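Local coordinates for protein methyltransferase 1 (Methanosarcina barkeri, PDB 2I2X) that transfers the methyl group of methanol to the cob(I)amide bound by its partner MtaC, a step of methanogenesis, and carries a zinc site, at residues Gly167-Phe172 with Ala221-Ala226; Arg247-Ala251 with Tyr271-Val276; Lys289-Cys293 with Trp329-Leu333. All coordinates share one frame; numbering follows the deposited sequence.

In the fold
The three contacts follow one another along the chain of a TIM-barrel protein, each closing before the next opens. Interactions 1 and 2 adjoin, with centres 14 Å apart: helices 220-230 and 240-259 are consecutive, and Asn224 of helix 220-230 reaches Arg247 of helix 240-259 and Tyr271, just ahead of helix 273-280. Both lie beside the zinc ligands Cys220 and Cys269, and interaction 1 also borders the corrinoid. Interaction 3 stands apart, its centre about 26 Å from that of interaction 1 and 22 Å from that of interaction 2. It joins the loop after strand 285-287 to helix 325-345, where the second MtaB subunit packs. One barrel thus holds both the metal and corrinoid site and a subunit interface.

Interaction 1 of 3, residues Gly167-Phe172 with Ala221-Ala226; sequences GGKEVF and AQANTA
Phe172 lays its ring against the backbone of Gln222 in a CH-pi contact: Gln222 CA stands 3.7 Å from the ring centroid and only 4° off the normal. With CG anti to the backbone N (chi1 165°), the ring leaves helix 169-176 and lodges as a knob among Ala221, Gln222, Thr225 and Ala226. At its rim, near the ring plane, lie the methyls of Thr225 and Ala226, the latter with CB 3.9 Å from Phe172 CZ. Shortening Phe172 to an alanine is likely to open a gap between the two helices and leave Gln222 CA and the Ala226 methyl without their aromatic partner.

Both helices start just after neighbouring parallel strands of the TIM barrel, 160-163 and 213-216, at the strand ends where such barrels place their active sites. Helix 220-230 opens with a wider pi-type turn at 221-224.

Polar groups meet beside the ring. The Gln222 side chain runs past Phe172 in the opposite direction, bringing NE2 to 3.1 Å from Gly168 O. The hydrogen bond of NE2 to Ser187 O is weak. Gly168, the N-cap of its helix, has a positive phi (83°), and a CB there would collide with this NE2.

Apolar contact resumes on the cofactor side, where Lys169 CD approaches Ala221 CB at 4.2 Å; Lys169, Ala221 and Thr225 all touch the corrinoid.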
ATOM      1  N   GLY A 167       0.379 -31.034   0.993  1.00 12.70           N
ATOM      2  CA  GLY A 167      -0.369 -32.270   1.287  1.00 13.13           C
ATOM      3  C   GLY A 167      -1.871 -32.141   1.042  1.00 13.06           C
ATOM      4  O   GLY A 167      -2.531 -31.273   1.613  1.00 13.04           O
ATOM      5  N   GLY A 168      -2.411 -32.996   0.187  1.00 13.05           N
ATOM      6  CA  GLY A 168      -3.851 -33.006  -0.071  1.00 13.45           C
ATOM      7  C   GLY A 168      -4.320 -31.979  -1.102  1.00 14.34           C
ATOM      8  O   GLY A 168      -5.522 -31.882  -1.397  1.00 15.08           O
ATOM      9  N   LYS A 169      -3.389 -31.215  -1.663  1.00 13.91           N
ATOM     10  CA  LYS A 169      -3.717 -30.176  -2.632  1.00 14.17           C
ATOM     11  C   LYS A 169      -4.492 -30.703  -3.857  1.00 14.11           C
ATOM     12  O   LYS A 169      -5.481 -30.095  -4.289  1.00 14.60           O
ATOM     13  CB  LYS A 169      -2.418 -29.459  -3.036  1.00 14.26           C
ATOM     14  CG  LYS A 169      -2.505 -28.472  -4.171  1.00 16.08           C
ATOM     15  CD  LYS A 169      -1.226 -27.636  -4.248  1.00 18.06           C
ATOM     16  CE  LYS A 169      -0.191 -28.199  -5.202  1.00 19.68           C
ATOM     17  NZ  LYS A 169      -0.276 -27.579  -6.542  1.00 20.36           N
ATOM     18  N   GLU A 170      -4.058 -31.840  -4.402  1.00 13.68           N
ATOM     19  CA  GLU A 170      -4.632 -32.391  -5.635  1.00 13.13           C
ATOM     20  C   GLU A 170      -6.098 -32.813  -5.466  1.00 13.01           C
ATOM     21  O   GLU A 170      -6.926 -32.558  -6.340  1.00 13.09           O
ATOM     22  CB  GLU A 170      -3.754 -33.538  -6.196  1.00 12.83           C
ATOM     23  CG  GLU A 170      -3.869 -34.950  -5.521  1.00 14.95           C
ATOM     24  CD  GLU A 170      -3.438 -35.004  -4.033  1.00 16.89           C
ATOM     25  OE1 GLU A 170      -4.087 -34.349  -3.181  1.00 17.38           O
ATOM     26  OE2 GLU A 170      -2.482 -35.742  -3.710  1.00 15.52           O
ATOM     27  N   VAL A 171      -6.428 -33.438  -4.341  1.00 12.56           N
ATOM     28  CA  VAL A 171      -7.812 -33.824  -4.099  1.00 12.64           C
ATOM     29  C   VAL A 171      -8.676 -32.632  -3.699  1.00 12.66           C
ATOM     30  O   VAL A 171      -9.856 -32.572  -4.071  1.00 12.51           O
ATOM     31  CB  VAL A 171      -7.942 -34.993  -3.083  1.00 12.94           C
ATOM     32  CG1 VAL A 171      -9.410 -35.358  -2.879  1.00 11.82           C
ATOM     33  CG2 VAL A 171      -7.169 -36.194  -3.582  1.00 10.82           C
ATOM     34  N   PHE A 172      -8.093 -31.686  -2.957  1.00 12.89           N
ATOM     35  CA  PHE A 172      -8.773 -30.425  -2.638  1.00 12.73           C
ATOM     36  C   PHE A 172      -9.195 -29.659  -3.899  1.00 12.93           C
ATOM     37  O   PHE A 172     -10.340 -29.195  -3.996  1.00 13.12           O
ATOM     38  CB  PHE A 172      -7.922 -29.502  -1.735  1.00 12.94           C
ATOM     39  CG  PHE A 172      -8.442 -28.084  -1.690  1.00 11.92           C
ATOM     40  CD1 PHE A 172      -9.406 -27.718  -0.755  1.00 10.13           C
ATOM     41  CD2 PHE A 172      -8.037 -27.149  -2.647  1.00 11.31           C
ATOM     42  CE1 PHE A 172      -9.934 -26.461  -0.734  1.00  7.73           C
ATOM     43  CE2 PHE A 172      -8.576 -25.871  -2.648  1.00 11.84           C
ATOM     44  CZ  PHE A 172      -9.525 -25.527  -1.680  1.00 10.84           C
ATOM     45  N   ALA A 221      -2.601 -23.594   0.651  1.00 11.43           N
ATOM     46  CA  ALA A 221      -2.824 -24.347  -0.573  1.00 10.58           C
ATOM     47  C   ALA A 221      -4.243 -24.901  -0.670  1.00 10.16           C
ATOM     48  O   ALA A 221      -4.662 -25.308  -1.749  1.00 11.13           O
ATOM     49  CB  ALA A 221      -1.776 -25.449  -0.724  1.00  9.39           C
ATOM     50  N   GLN A 222      -4.987 -24.884   0.432  1.00  9.33           N
ATOM     51  CA  GLN A 222      -6.352 -25.436   0.453  1.00  8.92           C
ATOM     52  C   GLN A 222      -7.325 -24.401   0.988  1.00  8.52           C
ATOM     53  O   GLN A 222      -8.024 -23.790   0.203  1.00  9.22           O
ATOM     54  CB  GLN A 222      -6.444 -26.765   1.258  1.00  8.71           C
ATOM     55  CG  GLN A 222      -5.576 -27.934   0.702  1.00  8.87           C
ATOM     56  CD  GLN A 222      -5.351 -29.055   1.732  1.00  9.65           C
ATOM     57  OE1 GLN A 222      -5.133 -28.795   2.913  1.00  7.86           O
ATOM     58  NE2 GLN A 222      -5.409 -30.296   1.277  1.00  8.06           N
ATOM     59  N   ALA A 223      -7.373 -24.188   2.302  1.00  7.46           N
ATOM     60  CA  ALA A 223      -8.234 -23.136   2.842  1.00  7.81           C
ATOM     61  C   ALA A 223      -8.139 -21.711   2.152  1.00  7.67           C
ATOM     62  O   ALA A 223      -9.199 -21.138   1.826  1.00  6.90           O
ATOM     63  CB  ALA A 223      -8.111 -23.045   4.363  1.00  7.49           C
ATOM     64  N   ASN A 224      -6.937 -21.169   1.884  1.00  6.76           N
ATOM     65  CA  ASN A 224      -6.914 -19.852   1.222  1.00  8.29           C
ATOM     66  C   ASN A 224      -7.431 -19.913  -0.215  1.00  8.46           C
ATOM     67  O   ASN A 224      -8.121 -18.983  -0.655  1.00  8.09           O
ATOM     68  CB  ASN A 224      -5.586 -19.042   1.359  1.00  7.99           C
ATOM     69  CG  ASN A 224      -5.273 -18.622   2.837  1.00  9.88           C
ATOM     70  OD1 ASN A 224      -6.192 -18.495   3.703  1.00  8.01           O
ATOM     71  ND2 ASN A 224      -3.960 -18.424   3.130  1.00  7.91           N
ATOM     72  N   THR A 225      -7.128 -21.009  -0.928  1.00  8.86           N
ATOM     73  CA  THR A 225      -7.671 -21.216  -2.267  1.00  9.07           C
ATOM     74  C   THR A 225      -9.204 -21.178  -2.218  1.00  9.69           C
ATOM     75  O   THR A 225      -9.852 -20.502  -3.033  1.00  9.44           O
ATOM     76  CB  THR A 225      -7.171 -22.512  -2.977  1.00  9.56           C
ATOM     77  OG1 THR A 225      -5.736 -22.507  -3.118  1.00  7.83           O
ATOM     78  CG2 THR A 225      -7.799 -22.619  -4.401  1.00  8.49           C
ATOM     79  N   ALA A 226      -9.781 -21.853  -1.238  1.00  9.90           N
ATOM     80  CA  ALA A 226     -11.229 -21.805  -1.112  1.00 10.91           C
ATOM     81  C   ALA A 226     -11.706 -20.360  -0.887  1.00 11.61           C
ATOM     82  O   ALA A 226     -12.699 -19.932  -1.471  1.00 12.67           O
ATOM     83  CB  ALA A 226     -11.698 -22.726  -0.011  1.00 10.44           C
TER

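Interaction 2 of 3, residues Arg247-Ala251 with Tyr271-Val276; sequences RAISA and YENIIV
Ala251 and Glu272 mark the closest backbone approach, their CA atoms 5.3 Å apart, where helix 240-259 meets the chain leading into helix 273-280. Glu272 folds back towards the first helix: its CG sits between the backbone N and the carbonyl carbon (chi1 69°), and a further bend at chi2 carries the carboxylate across to Arg247. There OE2 accepts a hydrogen bond from Arg247 NH1 at 3.2 Å, part of a salt bridge. The bond is somewhat bent, 140° at the hydrogen, and reaches OE2 on its syn side but well out of the carboxylate plane. The other oxygen, OE1, is bonded to Ser254 OG and to the backbone N of Asp219, so the buried carboxylate is gripped through both oxygens and its rotation should be restricted. Ser250 OG, while donating to Arg247 O in its own helix, rests against Glu272 CB at 3.2 Å.

The Arg247 guanidinium is placed from a second direction as well. Tyr271 CB lies over the centre of one face, 3.6 Å from Arg247 CZ, while NH2 bonds to Asn224 OD1. Tyr271 itself runs on past the arginine, and its hydroxyl finds Asp297.

Apolar packing takes over on the far side of Glu272. The Ala251 methyl fits against Ile275, with Ala251 CB 3.6 Å from Ile275 CG2 and close to CD1 as well. Val276 CG2 lies 3.8 Å from Ala251 O. Ile382 of helix 372-383 touches both Ala251 and Ile275.

The arrangement is consistent with a second shell behind the zinc site of a TIM barrel: Asp219 directly precedes the zinc ligand Cys220, Tyr271 follows the ligand Cys269 by two residues, and Asn224, the partner of Arg247, also holds Cys269 O.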
ATOM      1  N   ARG A 247     -12.181 -23.728   6.083  1.00  6.78           N
ATOM      2  CA  ARG A 247     -11.351 -23.113   7.121  1.00  6.88           C
ATOM      3  C   ARG A 247     -11.335 -23.864   8.441  1.00  7.20           C
ATOM      4  O   ARG A 247     -10.275 -24.031   9.060  1.00  8.11           O
ATOM      5  CB  ARG A 247     -11.763 -21.670   7.391  1.00  6.28           C
ATOM      6  CG  ARG A 247     -10.849 -20.976   8.380  1.00  6.27           C
ATOM      7  CD  ARG A 247      -9.491 -20.660   7.776  1.00  7.13           C
ATOM      8  NE  ARG A 247      -9.608 -19.701   6.667  1.00 11.00           N
ATOM      9  CZ  ARG A 247      -8.630 -19.408   5.811  1.00  9.75           C
ATOM     10  NH1 ARG A 247      -7.434 -19.983   5.947  1.00  8.17           N
ATOM     11  NH2 ARG A 247      -8.854 -18.539   4.820  1.00  7.37           N
ATOM     12  N   ALA A 248     -12.508 -24.285   8.879  1.00  7.19           N
ATOM     13  CA  ALA A 248     -12.637 -25.027  10.112  1.00  8.41           C
ATOM     14  C   ALA A 248     -11.810 -26.321  10.090  1.00  9.08           C
ATOM     15  O   ALA A 248     -11.108 -26.625  11.042  1.00  9.96           O
ATOM     16  CB  ALA A 248     -14.108 -25.314  10.388  1.00  8.37           C
ATOM     17  N   ILE A 249     -11.869 -27.056   8.983  1.00  9.57           N
ATOM     18  CA  ILE A 249     -11.098 -28.309   8.794  1.00  9.01           C
ATOM     19  C   ILE A 249      -9.585 -28.069   8.755  1.00  8.73           C
ATOM     20  O   ILE A 249      -8.790 -28.977   9.101  1.00  7.88           O
ATOM     21  CB  ILE A 249     -11.562 -29.038   7.482  1.00  9.11           C
ATOM     22  CG1 ILE A 249     -13.101 -29.148   7.487  1.00 11.07           C
ATOM     23  CG2 ILE A 249     -10.852 -30.378   7.298  1.00  6.78           C
ATOM     24  CD1 ILE A 249     -13.749 -30.050   6.397  1.00 12.29           C
ATOM     25  N   SER A 250      -9.182 -26.856   8.339  1.00  7.72           N
ATOM     26  CA  SER A 250      -7.753 -26.561   8.159  1.00  6.94           C
ATOM     27  C   SER A 250      -7.120 -26.443   9.513  1.00  6.90           C
ATOM     28  O   SER A 250      -5.928 -26.720   9.677  1.00  7.32           O
ATOM     29  CB  SER A 250      -7.526 -25.274   7.369  1.00  7.22           C
ATOM     30  OG  SER A 250      -7.915 -24.126   8.125  1.00  7.25           O
ATOM     31  N   ALA A 251      -7.926 -26.041  10.494  1.00  6.45           N
ATOM     32  CA  ALA A 251      -7.424 -25.858  11.863  1.00  6.59           C
ATOM     33  C   ALA A 251      -6.694 -27.106  12.429  1.00  6.92           C
ATOM     34  O   ALA A 251      -5.531 -26.997  12.815  1.00  7.71           O
ATOM     35  CB  ALA A 251      -8.539 -25.380  12.795  1.00  5.24           C
ATOM     36  N   TYR A 271      -5.041 -18.100   8.434  1.00  7.21           N
ATOM     37  CA  TYR A 271      -6.134 -17.491   9.146  1.00  6.31           C
ATOM     38  C   TYR A 271      -6.703 -18.391  10.232  1.00  6.23           C
ATOM     39  O   TYR A 271      -7.264 -17.893  11.212  1.00  5.81           O
ATOM     40  CB  TYR A 271      -7.220 -17.132   8.172  1.00  6.59           C
ATOM     41  CG  TYR A 271      -6.935 -15.920   7.298  1.00  7.79           C
ATOM     42  CD1 TYR A 271      -6.189 -16.043   6.139  1.00  5.68           C
ATOM     43  CD2 TYR A 271      -7.479 -14.666   7.606  1.00  7.12           C
ATOM     44  CE1 TYR A 271      -5.975 -14.965   5.309  1.00  5.55           C
ATOM     45  CE2 TYR A 271      -7.254 -13.572   6.789  1.00  6.17           C
ATOM     46  CZ  TYR A 271      -6.502 -13.730   5.628  1.00  7.05           C
ATOM     47  OH  TYR A 271      -6.276 -12.661   4.762  1.00  7.93           O
ATOM     48  N   GLU A 272      -6.594 -19.713  10.046  1.00  6.15           N
ATOM     49  CA  GLU A 272      -7.034 -20.660  11.043  1.00  6.61           C
ATOM     50  C   GLU A 272      -6.151 -20.632  12.303  1.00  7.21           C
ATOM     51  O   GLU A 272      -6.466 -21.303  13.298  1.00  7.03           O
ATOM     52  CB  GLU A 272      -7.078 -22.081  10.454  1.00  7.70           C
ATOM     53  CG  GLU A 272      -5.699 -22.748  10.113  1.00  8.15           C
ATOM     54  CD  GLU A 272      -5.098 -22.276   8.791  1.00  9.57           C
ATOM     55  OE1 GLU A 272      -4.128 -22.941   8.325  1.00  9.63           O
ATOM     56  OE2 GLU A 272      -5.574 -21.242   8.229  1.00  7.45           O
ATOM     57  N   ASN A 273      -5.041 -19.871  12.258  1.00  7.32           N
ATOM     58  CA  ASN A 273      -4.134 -19.750  13.414  1.00  6.89           C
ATOM     59  C   ASN A 273      -4.843 -19.311  14.690  1.00  6.85           C
ATOM     60  O   ASN A 273      -4.378 -19.615  15.811  1.00  6.84           O
ATOM     61  CB  ASN A 273      -2.959 -18.813  13.133  1.00  6.23           C
ATOM     62  CG  ASN A 273      -1.953 -19.398  12.156  1.00  6.33           C
ATOM     63  OD1 ASN A 273      -1.972 -20.599  11.850  1.00  5.92           O
ATOM     64  ND2 ASN A 273      -1.083 -18.534  11.623  1.00  4.83           N
ATOM     65  N   ILE A 274      -5.964 -18.607  14.544  1.00  6.06           N
ATOM     66  CA  ILE A 274      -6.686 -18.204  15.752  1.00  5.75           C
ATOM     67  C   ILE A 274      -7.180 -19.470  16.520  1.00  6.11           C
ATOM     68  O   ILE A 274      -7.039 -19.583  17.757  1.00  5.61           O
ATOM     69  CB  ILE A 274      -7.812 -17.170  15.465  1.00  5.24           C
ATOM     70  CG1 ILE A 274      -8.572 -16.803  16.742  1.00  3.80           C
ATOM     71  CG2 ILE A 274      -8.799 -17.695  14.388  1.00  4.27           C
ATOM     72  CD1 ILE A 274      -7.789 -16.088  17.779  1.00  3.48           C
ATOM     73  N   ILE A 275      -7.750 -20.420  15.783  1.00  6.23           N
ATOM     74  CA  ILE A 275      -8.111 -21.695  16.394  1.00  6.33           C
ATOM     75  C   ILE A 275      -6.867 -22.368  16.979  1.00  5.77           C
ATOM     76  O   ILE A 275      -6.912 -22.844  18.084  1.00  6.00           O
ATOM     77  CB  ILE A 275      -8.820 -22.606  15.395  1.00  6.33           C
ATOM     78  CG1 ILE A 275     -10.108 -21.946  14.916  1.00  6.62           C
ATOM     79  CG2 ILE A 275      -9.158 -23.926  16.035  1.00  7.27           C
ATOM     80  CD1 ILE A 275     -10.581 -22.434  13.582  1.00  5.28           C
ATOM     81  N   VAL A 276      -5.757 -22.360  16.253  1.00  5.75           N
ATOM     82  CA  VAL A 276      -4.538 -23.056  16.667  1.00  6.13           C
ATOM     83  C   VAL A 276      -3.939 -22.489  17.950  1.00  7.35           C
ATOM     84  O   VAL A 276      -3.460 -23.245  18.818  1.00  7.63           O
ATOM     85  CB  VAL A 276      -3.486 -23.081  15.507  1.00  6.37           C
ATOM     86  CG1 VAL A 276      -2.161 -23.646  15.972  1.00  5.99           C
ATOM     87  CG2 VAL A 276      -4.005 -23.901  14.317  1.00  4.09           C
TER

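Interaction 3 of 3, residues Lys289-Cys293 with Trp329-Leu333; sequences KTSTC and WSETL
Cys293 sets its sulfur squarely over the indole of Trp329, a sulfur-aromatic contact in which SG lies 3.6 Å from the centroid of the six-membered ring and 14° off its normal. The chi1 of 39° tucks SG between the backbone N and the carbonyl carbon, and from there sulfur and methylene lie on the ring together, Cys293 CB being 3.4 Å from Trp329 CZ2.

The rim of the same indole is met by two threonines of the loop. Thr292 crosses it at about a right angle, its OG1 near the ring plane and 3.2 Å from Trp329 CH2; this hydroxyl has its hydrogen-bonding partner in Cys328 O of the second subunit. Thr290 brings its methyl to the edge in plane, CG2 lying 3.7 Å from Trp329 CE3.

That methyl is also the hub of the apolar packing one turn further along the helix. Thr290 CG2 lies 3.6 Å from Thr332 CG2 and equally near Leu333 CD2. Because CG2 is anti to the backbone N (OG1 chi1 -49°), the methyl faces the helix while OG1 remains available to Asp336 OD2, to which it is hydrogen-bonded. Leu333 in turn reaches Pro41 and Ile43 of strand 40-43 and Trp310 of strand 309-311.

Here a loop at the end of barrel strand 285-287, leading directly into Ala294 of the corrinoid pocket, is seated on helix 325-345, and the pair is built into a subunit interface: Thr332 OG1 bonds to Lys289 O of the second MtaB subunit, and the reciprocal bond repeats the link.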
ATOM      1  N   LYS A 289      -6.400  -6.369   7.071  1.00  7.07           N
ATOM      2  CA  LYS A 289      -6.560  -5.063   6.440  1.00  7.30           C
ATOM      3  C   LYS A 289      -5.272  -4.482   5.831  1.00  6.94           C
ATOM      4  O   LYS A 289      -5.357  -3.701   4.875  1.00  7.49           O
ATOM      5  CB  LYS A 289      -7.180  -4.073   7.424  1.00  7.00           C
ATOM      6  CG  LYS A 289      -6.236  -3.529   8.460  1.00  8.64           C
ATOM      7  CD  LYS A 289      -6.842  -2.318   9.088  1.00 15.33           C
ATOM      8  CE  LYS A 289      -6.270  -2.024  10.458  1.00 18.62           C
ATOM      9  NZ  LYS A 289      -7.137  -0.994  11.150  1.00 18.00           N
ATOM     10  N   THR A 290      -4.113  -4.828   6.409  1.00  5.57           N
ATOM     11  CA  THR A 290      -2.829  -4.324   5.962  1.00  5.21           C
ATOM     12  C   THR A 290      -2.061  -5.359   5.117  1.00  5.23           C
ATOM     13  O   THR A 290      -0.826  -5.291   4.965  1.00  4.71           O
ATOM     14  CB  THR A 290      -1.990  -3.780   7.124  1.00  5.20           C
ATOM     15  OG1 THR A 290      -2.799  -2.904   7.908  1.00  6.60           O
ATOM     16  CG2 THR A 290      -0.772  -2.956   6.602  1.00  5.06           C
ATOM     17  N   SER A 291      -2.803  -6.300   4.535  1.00  5.37           N
ATOM     18  CA  SER A 291      -2.222  -7.210   3.520  1.00  5.84           C
ATOM     19  C   SER A 291      -2.958  -7.057   2.186  1.00  5.38           C
ATOM     20  O   SER A 291      -2.849  -7.922   1.315  1.00  6.25           O
ATOM     21  CB  SER A 291      -2.217  -8.684   3.995  1.00  5.05           C
ATOM     22  OG  SER A 291      -3.547  -9.143   4.227  1.00  4.77           O
ATOM     23  N   THR A 292      -3.690  -5.963   2.022  1.00  4.74           N
ATOM     24  CA  THR A 292      -4.471  -5.750   0.789  1.00  5.06           C
ATOM     25  C   THR A 292      -3.622  -5.640  -0.481  1.00  5.49           C
ATOM     26  O   THR A 292      -4.146  -5.827  -1.579  1.00  5.62           O
ATOM     27  CB  THR A 292      -5.392  -4.500   0.886  1.00  5.46           C
ATOM     28  OG1 THR A 292      -4.610  -3.362   1.303  1.00  4.58           O
ATOM     29  CG2 THR A 292      -6.541  -4.747   1.874  1.00  3.51           C
ATOM     30  N   CYS A 293      -2.336  -5.303  -0.339  1.00  5.52           N
ATOM     31  CA  CYS A 293      -1.374  -5.371  -1.452  1.00  6.04           C
ATOM     32  C   CYS A 293      -1.309  -6.766  -2.086  1.00  6.08           C
ATOM     33  O   CYS A 293      -1.025  -6.920  -3.291  1.00  6.26           O
ATOM     34  CB  CYS A 293       0.025  -4.976  -0.971  1.00  6.10           C
ATOM     35  SG  CYS A 293       0.441  -5.594   0.699  1.00  7.50           S
ATOM     36  N   TRP A 329       4.476  -0.389   3.294  1.00  6.22           N
ATOM     37  CA  TRP A 329       3.698  -1.387   4.007  1.00  5.31           C
ATOM     38  C   TRP A 329       4.289  -1.715   5.366  1.00  5.46           C
ATOM     39  O   TRP A 329       3.521  -1.944   6.304  1.00  5.82           O
ATOM     40  CB  TRP A 329       3.439  -2.627   3.173  1.00  5.26           C
ATOM     41  CG  TRP A 329       2.520  -2.368   2.030  1.00  6.07           C
ATOM     42  CD1 TRP A 329       2.878  -2.083   0.722  1.00  6.37           C
ATOM     43  CD2 TRP A 329       1.093  -2.340   2.068  1.00  4.46           C
ATOM     44  NE1 TRP A 329       1.751  -1.891  -0.038  1.00  7.40           N
ATOM     45  CE2 TRP A 329       0.646  -2.043   0.759  1.00  6.06           C
ATOM     46  CE3 TRP A 329       0.155  -2.518   3.077  1.00  6.24           C
ATOM     47  CZ2 TRP A 329      -0.699  -1.924   0.437  1.00  8.51           C
ATOM     48  CZ3 TRP A 329      -1.206  -2.411   2.760  1.00  9.84           C
ATOM     49  CH2 TRP A 329      -1.617  -2.111   1.444  1.00 10.83           C
ATOM     50  N   SER A 330       5.612  -1.674   5.514  1.00  4.83           N
ATOM     51  CA  SER A 330       6.179  -1.901   6.850  1.00  5.60           C
ATOM     52  C   SER A 330       5.777  -0.812   7.824  1.00  5.61           C
ATOM     53  O   SER A 330       5.486  -1.093   8.992  1.00  6.11           O
ATOM     54  CB  SER A 330       7.710  -2.128   6.852  1.00  5.48           C
ATOM     55  OG  SER A 330       8.411  -1.102   6.158  1.00  6.81           O
ATOM     56  N   GLU A 331       5.746   0.431   7.351  1.00  6.24           N
ATOM     57  CA  GLU A 331       5.327   1.555   8.198  1.00  6.51           C
ATOM     58  C   GLU A 331       3.870   1.394   8.699  1.00  6.36           C
ATOM     59  O   GLU A 331       3.612   1.560   9.897  1.00  7.73           O
ATOM     60  CB  GLU A 331       5.587   2.923   7.517  1.00  6.52           C
ATOM     61  CG  GLU A 331       4.971   4.170   8.269  1.00  7.49           C
ATOM     62  CD  GLU A 331       5.587   5.519   7.902  1.00  8.01           C
ATOM     63  OE1 GLU A 331       6.750   5.553   7.434  1.00 10.30           O
ATOM     64  OE2 GLU A 331       4.913   6.566   8.088  1.00  8.22           O
ATOM     65  N   THR A 332       2.939   1.043   7.809  1.00  5.58           N
ATOM     66  CA  THR A 332       1.553   0.763   8.212  1.00  5.11           C
ATOM     67  C   THR A 332       1.477  -0.420   9.226  1.00  5.98           C
ATOM     68  O   THR A 332       0.830  -0.321  10.281  1.00  6.07           O
ATOM     69  CB  THR A 332       0.668   0.510   6.974  1.00  4.73           C
ATOM     70  OG1 THR A 332       0.929   1.501   5.959  1.00  5.16           O
ATOM     71  CG2 THR A 332      -0.765   0.561   7.336  1.00  3.24           C
ATOM     72  N   LEU A 333       2.161  -1.525   8.929  1.00  5.60           N
ATOM     73  CA  LEU A 333       2.183  -2.644   9.852  1.00  5.74           C
ATOM     74  C   LEU A 333       2.702  -2.215  11.212  1.00  6.25           C
ATOM     75  O   LEU A 333       2.070  -2.478  12.249  1.00  6.98           O
ATOM     76  CB  LEU A 333       3.066  -3.799   9.331  1.00  5.60           C
ATOM     77  CG  LEU A 333       2.640  -4.501   8.051  1.00  3.48           C
ATOM     78  CD1 LEU A 333       3.736  -5.315   7.542  1.00  2.60           C
ATOM     79  CD2 LEU A 333       1.359  -5.338   8.237  1.00  5.08           C
TER